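Local coordinates for Protein/nucleic acid deglycase 2 (Escherichia coli, PDB 1OI4) that repairs proteins and nucleotides glycated by glyoxal or methylglyoxal, hydrolysing the early Maillard adducts and releasing glycolate or lactate, at residues A27-D32 and L90-G95; I56-G61 and D104-T109; Y100-N105 and L130-D135. All coordinates share one frame; numbering follows the deposited sequence.

In the fold
Strand 25-29 belongs to contact 1, borders the strand of contact 2 and is packed by Leu101 of contact 3. It pairs with strand 89-92 near the centre of the chain. Its other edge runs beside strand 52-57, where Val28 O lies 2.7 Å from Ile56 N; the centres of contacts 1 and 2 are 10 Å apart. Contact 3 lies 12 Å from contact 1 and 11 Å from contact 2, and shares Asp104 and Asn105 with the latter. Leu101 also packs on Phe107. Cys125, the nucleophile by similarity, is closest to contact 1: its side chain is about 8 Å from that of Pro93, and about 11 Å from that of Leu130 in contact 3.

Contact 1: A27-D32 and L90-G95; sequences AVLITD and LLLPGG
Leu29 and Leu92 lie side by side and point the same way. Both hold CG anti to the carbonyl carbon (chi1 -59° and -58°), which gives the two isobutyl groups a common direction. Leu92 CD2 rests 3.8 Å from Leu29 CB. Leu90 comes in at about a right angle to Leu29, with CD1 3.9 Å from Leu29 CG. Helix 105-116 covers this face through Phe110 and Phe114. On the other face Val28 runs alongside Leu91, and helix 37-48 packs there with Phe39 and Pro42. Val28 CG1 meets the proline ring, 3.8 Å from Pro93 CD. Ile30 crosses the same ring, its CG1 4.1 Å from Pro93 CG.

This is a pair of parallel strands in the middle of the alpha/beta sandwich of the DJ-1/PfpI family, with helices on both faces of the sheet. Strand 52-57 borders 25-29 on its far edge.

The backbone pairing is firm at the start and fades. Leu91 N donates to Ala27 O at 2.7 Å in a nearly straight bond. Leu29 N to Leu91 O is weak, at 3.4 Å. The strands then spread: CA atoms are 4.6 Å apart at Ala27 and Leu90 but 7.0 Å apart at Ile30 and Pro93. A water bridges the two segments here, donating to both Leu29 O and Pro93 O.

Contact 2: I56-G61 and D104-T109; sequences IEKQAG and DNRFVT
Phe107 turns the edge of its ring toward the end of strand 52-57. Its CG is anti to the carbonyl carbon (chi1 -64°), which directs the ring at Glu57 and Lys58 from the first turn of helix 105-116. Phe107 CZ stops 3.6 Å from Glu57 O, with that oxygen near the ring plane. Lys58 CG also lies at the ring edge, near its plane, 3.8 Å from Phe107 CE1; the two side chains run at about a right angle. The same Lys58 CG lies 3.5 Å from Arg106 NH2, so the aliphatic part of the lysine sits against both side chains. Lys58 NZ stays 5.6 Å from Asp104 OD1.

Arg106 bends at chi3 (-63°), which folds the guanidinium back onto Asp104. Arg106 NH2 donates to Asp104 OD1 at 2.9 Å and Arg106 NE to Asp104 OD2 at 3.2 Å. Both oxygens use their syn lone pairs and lie in the guanidinium plane. Asp104 OD2 also caps the helix by accepting from Arg106 N.

Arg106 NH1 forms a salt bridge with Asp80 and donates to a water that in turn donates to Lys58 O. On the strand side, Glu57 OE2 takes Lys58 N at 2.6 Å. The two segments thus meet through the ring edge, the lysine methylenes and one water bridge, while Arg106 pairs with Asp104 of its own segment. The carboxylate of Asp104 is probably kept ionised by its arginine.

Contact 3: Y100-N105 and L130-D135; sequences YLRGDN and LLISAD
Arg102 presents the side edge of its guanidinium to Ser133. Two nitrogens grip one oxygen: Arg102 NE donates to Ser133 OG at 2.9 Å and Arg102 NH2 to the same Ser133 OG at 3.1 Å. The hydroxyl lies close to the guanidinium plane, 15° out of it as seen from NE. Both bonds are bent, as expected when neighbouring N-H groups converge on a single atom. Ile132 approaches the group obliquely, with CG2 3.7 Å from Arg102 NH2. The remaining terminal nitrogen, NH1, forms a salt bridge with Asp151 of the second subunit. That subunit also packs Ile150 against Arg102 and Ser133.

The torsions explain the reach. Arg102 CG stands between the backbone N and the carbonyl carbon (chi1 64°), and the chain bends again at chi3 (-54°). This curls the arginine round the hydroxyl, and Arg102 CB itself comes within 3.4 Å of Ser133 OG. The hydroxyl has further partners: Gln129 O one turn back in its helix, and a water that donates to Arg102 O.

Leu130 supplies the apolar half. Its CD2 lies 3.7 Å from Arg102 CA and 3.8 Å from Arg102 CB, against the backbone of Arg102. Leu101 meets it more loosely. The chain there makes a type I turn from Leu101 to Asp104, which leads into helix 105-116. Helix 128-134 ends in a Schellman motif at Asp135, with Asp135 N bonded to Ile132 O at 2.7 Å.

Helix 128-134 follows Cys125 closely in the chain. A helix placed just after the nucleophile is a feature of the DJ-1/PfpI fold, and here its last turn, through Ile132 and Ser133, together with Arg102, forms part of the interface between two subunits.

Contact 1: A27-D32 and L90-G95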
loop_
_atom_site.group_PDB
_atom_site.type_symbol
_atom_site.label_atom_id
_atom_site.label_comp_id
_atom_site.label_asym_id
_atom_site.label_seq_id
_atom_site.Cartn_x
_atom_site.Cartn_y
_atom_site.Cartn_z
ATOM N N ALA A 27 14.404 15.191 4.808
ATOM C CA ALA A 27 14.516 14.191 3.755
ATOM C C ALA A 27 13.112 13.704 3.423
ATOM O O ALA A 27 12.246 13.652 4.301
ATOM C CB ALA A 27 15.383 13.015 4.223
ATOM N N VAL A 28 12.885 13.358 2.160
ATOM C CA VAL A 28 11.584 12.862 1.734
ATOM C C VAL A 28 11.767 11.639 0.833
ATOM O O VAL A 28 12.397 11.726 -0.223
ATOM C CB VAL A 28 10.792 13.941 0.944
ATOM C CG1 VAL A 28 9.358 13.485 0.736
ATOM C CG2 VAL A 28 10.815 15.268 1.689
ATOM N N LEU A 29 11.250 10.495 1.263
ATOM C CA LEU A 29 11.349 9.287 0.450
ATOM C C LEU A 29 10.086 9.349 -0.389
ATOM O O LEU A 29 8.981 9.232 0.132
ATOM C CB LEU A 29 11.381 8.036 1.336
ATOM C CG LEU A 29 12.544 8.015 2.339
ATOM C CD1 LEU A 29 12.588 6.671 3.055
ATOM C CD2 LEU A 29 13.868 8.287 1.608
ATOM N N ILE A 30 10.245 9.545 -1.693
ATOM C CA ILE A 30 9.077 9.701 -2.535
ATOM C C ILE A 30 9.264 9.185 -3.956
ATOM O O ILE A 30 10.315 9.379 -4.566
ATOM C CB ILE A 30 8.680 11.209 -2.547
ATOM C CG1 ILE A 30 7.401 11.448 -3.352
ATOM C CG2 ILE A 30 9.839 12.037 -3.088
ATOM C CD1 ILE A 30 7.588 11.395 -4.854
ATOM N N THR A 31 8.238 8.513 -4.472
ATOM C CA THR A 31 8.276 8.000 -5.837
ATOM C C THR A 31 6.908 8.204 -6.481
ATOM O O THR A 31 6.040 8.860 -5.908
ATOM C CB THR A 31 8.658 6.502 -5.879
ATOM O OG1 THR A 31 8.954 6.126 -7.229
ATOM C CG2 THR A 31 7.515 5.638 -5.359
ATOM N N ASP A 32 6.717 7.641 -7.667
ATOM C CA ASP A 32 5.456 7.781 -8.387
ATOM C C ASP A 32 4.205 7.351 -7.622
ATOM O O ASP A 32 4.222 6.392 -6.845
ATOM C CB ASP A 32 5.524 7.003 -9.700
ATOM C CG ASP A 32 6.590 7.538 -10.635
ATOM O OD1 ASP A 32 6.503 8.730 -11.015
ATOM O OD2 ASP A 32 7.509 6.771 -10.985
ATOM N N LEU A 90 12.506 13.559 8.601
ATOM C CA LEU A 90 12.106 12.750 7.460
ATOM C C LEU A 90 10.601 12.795 7.223
ATOM O O LEU A 90 9.809 12.619 8.149
ATOM C CB LEU A 90 12.550 11.297 7.679
ATOM C CG LEU A 90 11.965 10.234 6.743
ATOM C CD1 LEU A 90 12.398 10.507 5.307
ATOM C CD2 LEU A 90 12.444 8.849 7.195
ATOM N N LEU A 91 10.214 13.030 5.974
ATOM C CA LEU A 91 8.805 13.077 5.606
ATOM C C LEU A 91 8.473 11.872 4.738
ATOM O O LEU A 91 9.209 11.545 3.809
ATOM C CB LEU A 91 8.503 14.357 4.823
ATOM C CG LEU A 91 7.127 14.431 4.161
ATOM C CD1 LEU A 91 6.044 14.479 5.226
ATOM C CD2 LEU A 91 7.059 15.666 3.272
ATOM N N LEU A 92 7.359 11.217 5.038
ATOM C CA LEU A 92 6.937 10.054 4.270
ATOM C C LEU A 92 5.501 10.250 3.791
ATOM O O LEU A 92 4.549 9.974 4.521
ATOM C CB LEU A 92 7.031 8.788 5.130
ATOM C CG LEU A 92 8.409 8.469 5.718
ATOM C CD1 LEU A 92 8.298 7.321 6.709
ATOM C CD2 LEU A 92 9.378 8.125 4.595
ATOM N N PRO A 93 5.326 10.770 2.565
ATOM C CA PRO A 93 3.976 10.980 2.028
ATOM C C PRO A 93 3.304 9.644 1.693
ATOM O O PRO A 93 3.983 8.622 1.536
ATOM C CB PRO A 93 4.220 11.859 0.801
ATOM C CG PRO A 93 5.612 11.495 0.383
ATOM C CD PRO A 93 6.345 11.374 1.689
ATOM N N GLY A 94 1.976 9.661 1.589
ATOM C CA GLY A 94 1.229 8.450 1.298
ATOM C C GLY A 94 0.954 8.132 -0.164
ATOM O O GLY A 94 1.832 8.263 -1.015
ATOM N N GLY A 95 -0.275 7.718 -0.458
ATOM C CA GLY A 95 -0.615 7.342 -1.817
ATOM C C GLY A 95 -0.028 5.955 -2.020
ATOM O O GLY A 95 0.073 5.190 -1.065
HETATM O O HOH W 1 6.482 7.785 0.108
#

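Contact 2: I56-G61 and D104-T109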
loop_
_atom_site.group_PDB
_atom_site.type_symbol
_atom_site.label_atom_id
_atom_site.label_comp_id
_atom_site.label_asym_id
_atom_site.label_seq_id
_atom_site.Cartn_x
_atom_site.Cartn_y
_atom_site.Cartn_z
ATOM N N ILE A 56 14.136 12.240 -2.198
ATOM C CA ILE A 56 15.009 11.094 -2.393
ATOM C C ILE A 56 14.274 9.932 -3.043
ATOM O O ILE A 56 13.170 9.572 -2.626
ATOM C CB ILE A 56 15.567 10.623 -1.032
ATOM C CG1 ILE A 56 16.269 11.790 -0.331
ATOM C CG2 ILE A 56 16.523 9.469 -1.230
ATOM C CD1 ILE A 56 16.486 11.569 1.152
ATOM N N GLU A 57 14.888 9.360 -4.075
ATOM C CA GLU A 57 14.321 8.218 -4.774
ATOM C C GLU A 57 15.477 7.371 -5.292
ATOM O O GLU A 57 16.501 7.234 -4.618
ATOM C CB GLU A 57 13.437 8.677 -5.932
ATOM C CG GLU A 57 12.311 7.701 -6.281
ATOM C CD GLU A 57 12.381 7.178 -7.709
ATOM O OE1 GLU A 57 11.311 6.867 -8.269
ATOM O OE2 GLU A 57 13.495 7.068 -8.265
ATOM N N LYS A 58 15.338 6.821 -6.491
ATOM C CA LYS A 58 16.392 5.974 -7.037
ATOM C C LYS A 58 17.258 6.649 -8.092
ATOM O O LYS A 58 18.389 6.224 -8.343
ATOM C CB LYS A 58 15.772 4.696 -7.611
ATOM C CG LYS A 58 15.114 3.825 -6.550
ATOM C CD LYS A 58 14.333 2.664 -7.161
ATOM C CE LYS A 58 13.045 3.143 -7.812
ATOM N NZ LYS A 58 12.222 2.011 -8.324
ATOM N N GLN A 59 16.733 7.707 -8.697
ATOM C CA GLN A 59 17.464 8.415 -9.734
ATOM C C GLN A 59 17.348 9.927 -9.597
ATOM O O GLN A 59 16.267 10.490 -9.753
ATOM C CB GLN A 59 16.945 7.981 -11.107
ATOM C CG GLN A 59 17.571 8.723 -12.279
ATOM C CD GLN A 59 16.990 8.288 -13.610
ATOM O OE1 GLN A 59 15.782 8.382 -13.830
ATOM N NE2 GLN A 59 17.847 7.806 -14.504
ATOM N N ALA A 60 18.467 10.584 -9.311
ATOM C CA ALA A 60 18.462 12.034 -9.179
ATOM C C ALA A 60 18.059 12.651 -10.518
ATOM O O ALA A 60 18.443 12.156 -11.578
ATOM C CB ALA A 60 19.844 12.528 -8.768
ATOM N N GLY A 61 17.279 13.723 -10.470
ATOM C CA GLY A 61 16.859 14.373 -11.697
ATOM C C GLY A 61 15.579 13.810 -12.285
ATOM O O GLY A 61 14.993 14.404 -13.189
ATOM N N ASP A 104 12.049 -2.208 -1.407
ATOM C CA ASP A 104 13.470 -1.973 -1.673
ATOM C C ASP A 104 14.186 -1.778 -0.332
ATOM O O ASP A 104 13.947 -0.790 0.372
ATOM C CB ASP A 104 13.604 -0.736 -2.572
ATOM C CG ASP A 104 15.042 -0.419 -2.951
ATOM O OD1 ASP A 104 15.253 0.012 -4.104
ATOM O OD2 ASP A 104 15.952 -0.573 -2.109
ATOM N N ASN A 105 15.057 -2.724 0.020
ATOM C CA ASN A 105 15.776 -2.680 1.296
ATOM C C ASN A 105 16.470 -1.361 1.610
ATOM O O ASN A 105 16.597 -0.993 2.775
ATOM C CB ASN A 105 16.798 -3.824 1.382
ATOM C CG ASN A 105 17.941 -3.679 0.381
ATOM O OD1 ASN A 105 19.012 -3.151 0.699
ATOM N ND2 ASN A 105 17.717 -4.153 -0.838
ATOM N N ARG A 106 16.911 -0.646 0.584
ATOM C CA ARG A 106 17.590 0.623 0.810
ATOM C C ARG A 106 16.700 1.638 1.522
ATOM O O ARG A 106 17.144 2.309 2.451
ATOM C CB ARG A 106 18.081 1.204 -0.516
ATOM C CG ARG A 106 19.177 0.378 -1.178
ATOM C CD ARG A 106 19.554 0.965 -2.528
ATOM N NE ARG A 106 18.433 0.934 -3.460
ATOM C CZ ARG A 106 18.446 1.510 -4.658
ATOM N NH1 ARG A 106 19.523 2.164 -5.066
ATOM N NH2 ARG A 106 17.388 1.432 -5.446
ATOM N N PHE A 107 15.446 1.753 1.090
ATOM C CA PHE A 107 14.534 2.706 1.714
ATOM C C PHE A 107 14.089 2.245 3.093
ATOM O O PHE A 107 13.890 3.061 3.997
ATOM C CB PHE A 107 13.322 2.957 0.814
ATOM C CG PHE A 107 13.672 3.610 -0.491
ATOM C CD1 PHE A 107 14.037 2.842 -1.595
ATOM C CD2 PHE A 107 13.710 4.996 -0.599
ATOM C CE1 PHE A 107 14.440 3.450 -2.786
ATOM C CE2 PHE A 107 14.114 5.612 -1.788
ATOM C CZ PHE A 107 14.481 4.838 -2.880
ATOM N N VAL A 108 13.945 0.936 3.262
ATOM C CA VAL A 108 13.539 0.390 4.546
ATOM C C VAL A 108 14.647 0.626 5.567
ATOM O O VAL A 108 14.382 1.020 6.702
ATOM C CB VAL A 108 13.244 -1.124 4.443
ATOM C CG1 VAL A 108 12.812 -1.671 5.803
ATOM C CG2 VAL A 108 12.152 -1.365 3.413
ATOM N N THR A 109 15.888 0.393 5.147
ATOM C CA THR A 109 17.046 0.587 6.014
ATOM C C THR A 109 17.216 2.065 6.372
ATOM O O THR A 109 17.548 2.406 7.511
ATOM C CB THR A 109 18.334 0.062 5.332
ATOM O OG1 THR A 109 18.323 -1.373 5.348
ATOM C CG2 THR A 109 19.580 0.565 6.058
HETATM O O HOH W 2 19.597 3.515 -7.512
#

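Contact 3: Y100-N105 and L130-D135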
loop_
_atom_site.group_PDB
_atom_site.type_symbol
_atom_site.label_atom_id
_atom_site.label_comp_id
_atom_site.label_asym_id
_atom_site.label_seq_id
_atom_site.Cartn_x
_atom_site.Cartn_y
_atom_site.Cartn_z
ATOM N N TYR A 100 5.522 1.144 -3.290
ATOM C CA TYR A 100 6.593 0.997 -4.265
ATOM C C TYR A 100 7.970 1.013 -3.619
ATOM O O TYR A 100 8.862 0.285 -4.036
ATOM C CB TYR A 100 6.503 2.114 -5.311
ATOM C CG TYR A 100 5.280 2.019 -6.197
ATOM C CD1 TYR A 100 4.797 3.139 -6.882
ATOM C CD2 TYR A 100 4.609 0.806 -6.359
ATOM C CE1 TYR A 100 3.669 3.049 -7.703
ATOM C CE2 TYR A 100 3.486 0.705 -7.175
ATOM C CZ TYR A 100 3.019 1.825 -7.843
ATOM O OH TYR A 100 1.897 1.707 -8.634
ATOM N N LEU A 101 8.132 1.825 -2.584
ATOM C CA LEU A 101 9.421 1.947 -1.923
ATOM C C LEU A 101 9.736 0.893 -0.858
ATOM O O LEU A 101 10.898 0.528 -0.682
ATOM C CB LEU A 101 9.548 3.350 -1.313
ATOM C CG LEU A 101 9.479 4.525 -2.301
ATOM C CD1 LEU A 101 9.491 5.845 -1.545
ATOM C CD2 LEU A 101 10.659 4.466 -3.261
ATOM N N ARG A 102 8.715 0.394 -0.161
ATOM C CA ARG A 102 8.932 -0.585 0.902
ATOM C C ARG A 102 9.402 -1.958 0.429
ATOM O O ARG A 102 9.699 -2.829 1.243
ATOM C CB ARG A 102 7.667 -0.723 1.765
ATOM C CG ARG A 102 6.455 -1.280 1.034
ATOM C CD ARG A 102 5.183 -1.126 1.872
ATOM N NE ARG A 102 5.331 -1.708 3.202
ATOM C CZ ARG A 102 4.408 -2.451 3.808
ATOM N NH1 ARG A 102 3.254 -2.716 3.207
ATOM N NH2 ARG A 102 4.644 -2.946 5.017
ATOM N N GLY A 103 9.470 -2.149 -0.881
ATOM C CA GLY A 103 9.944 -3.409 -1.423
ATOM C C GLY A 103 11.423 -3.324 -1.776
ATOM O O GLY A 103 11.989 -4.244 -2.370
ATOM N N ASP A 104 12.049 -2.208 -1.407
ATOM C CA ASP A 104 13.470 -1.973 -1.673
ATOM C C ASP A 104 14.186 -1.778 -0.332
ATOM O O ASP A 104 13.947 -0.790 0.372
ATOM C CB ASP A 104 13.604 -0.736 -2.572
ATOM C CG ASP A 104 15.042 -0.419 -2.951
ATOM O OD1 ASP A 104 15.253 0.012 -4.104
ATOM O OD2 ASP A 104 15.952 -0.573 -2.109
ATOM N N ASN A 105 15.057 -2.724 0.020
ATOM C CA ASN A 105 15.776 -2.680 1.296
ATOM C C ASN A 105 16.470 -1.361 1.610
ATOM O O ASN A 105 16.597 -0.993 2.775
ATOM C CB ASN A 105 16.798 -3.824 1.382
ATOM C CG ASN A 105 17.941 -3.679 0.381
ATOM O OD1 ASN A 105 19.012 -3.151 0.699
ATOM N ND2 ASN A 105 17.717 -4.153 -0.838
ATOM N N LEU A 130 6.168 2.299 5.515
ATOM C CA LEU A 130 7.621 2.205 5.543
ATOM C C LEU A 130 8.106 1.981 6.975
ATOM O O LEU A 130 9.104 1.295 7.199
ATOM C CB LEU A 130 8.250 3.459 4.919
ATOM C CG LEU A 130 8.340 3.359 3.385
ATOM C CD1 LEU A 130 8.616 4.706 2.740
ATOM C CD2 LEU A 130 9.438 2.371 3.031
ATOM N N LEU A 131 7.381 2.543 7.939
ATOM C CA LEU A 131 7.713 2.379 9.350
ATOM C C LEU A 131 7.452 0.924 9.734
ATOM O O LEU A 131 8.185 0.340 10.528
ATOM C CB LEU A 131 6.856 3.312 10.212
ATOM C CG LEU A 131 7.087 4.814 10.022
ATOM C CD1 LEU A 131 6.098 5.599 10.869
ATOM C CD2 LEU A 131 8.513 5.167 10.412
ATOM N N ILE A 132 6.399 0.343 9.167
ATOM C CA ILE A 132 6.084 -1.059 9.426
ATOM C C ILE A 132 7.230 -1.913 8.890
ATOM O O ILE A 132 7.773 -2.757 9.600
ATOM C CB ILE A 132 4.782 -1.499 8.715
ATOM C CG1 ILE A 132 3.566 -0.913 9.433
ATOM C CG2 ILE A 132 4.694 -3.023 8.671
ATOM C CD1 ILE A 132 2.242 -1.247 8.759
ATOM N N SER A 133 7.604 -1.673 7.635
ATOM C CA SER A 133 8.673 -2.431 6.998
ATOM C C SER A 133 10.003 -2.317 7.747
ATOM O O SER A 133 10.783 -3.277 7.799
ATOM C CB SER A 133 8.847 -1.975 5.549
ATOM O OG SER A 133 7.678 -2.245 4.791
ATOM N N ALA A 134 10.271 -1.144 8.314
ATOM C CA ALA A 134 11.502 -0.940 9.065
ATOM C C ALA A 134 11.357 -1.638 10.419
ATOM O O ALA A 134 12.339 -1.852 11.129
ATOM C CB ALA A 134 11.758 0.554 9.258
ATOM N N ASP A 135 10.112 -1.984 10.752
ATOM C CA ASP A 135 9.754 -2.657 11.996
ATOM C C ASP A 135 10.244 -1.890 13.221
ATOM O O ASP A 135 10.943 -2.433 14.075
ATOM C CB ASP A 135 10.304 -4.086 11.994
ATOM C CG ASP A 135 9.747 -4.927 13.130
ATOM O OD1 ASP A 135 8.547 -4.792 13.443
ATOM O OD2 ASP A 135 10.504 -5.733 13.702
HETATM O O HOH W 3 8.286 -4.181 3.198
#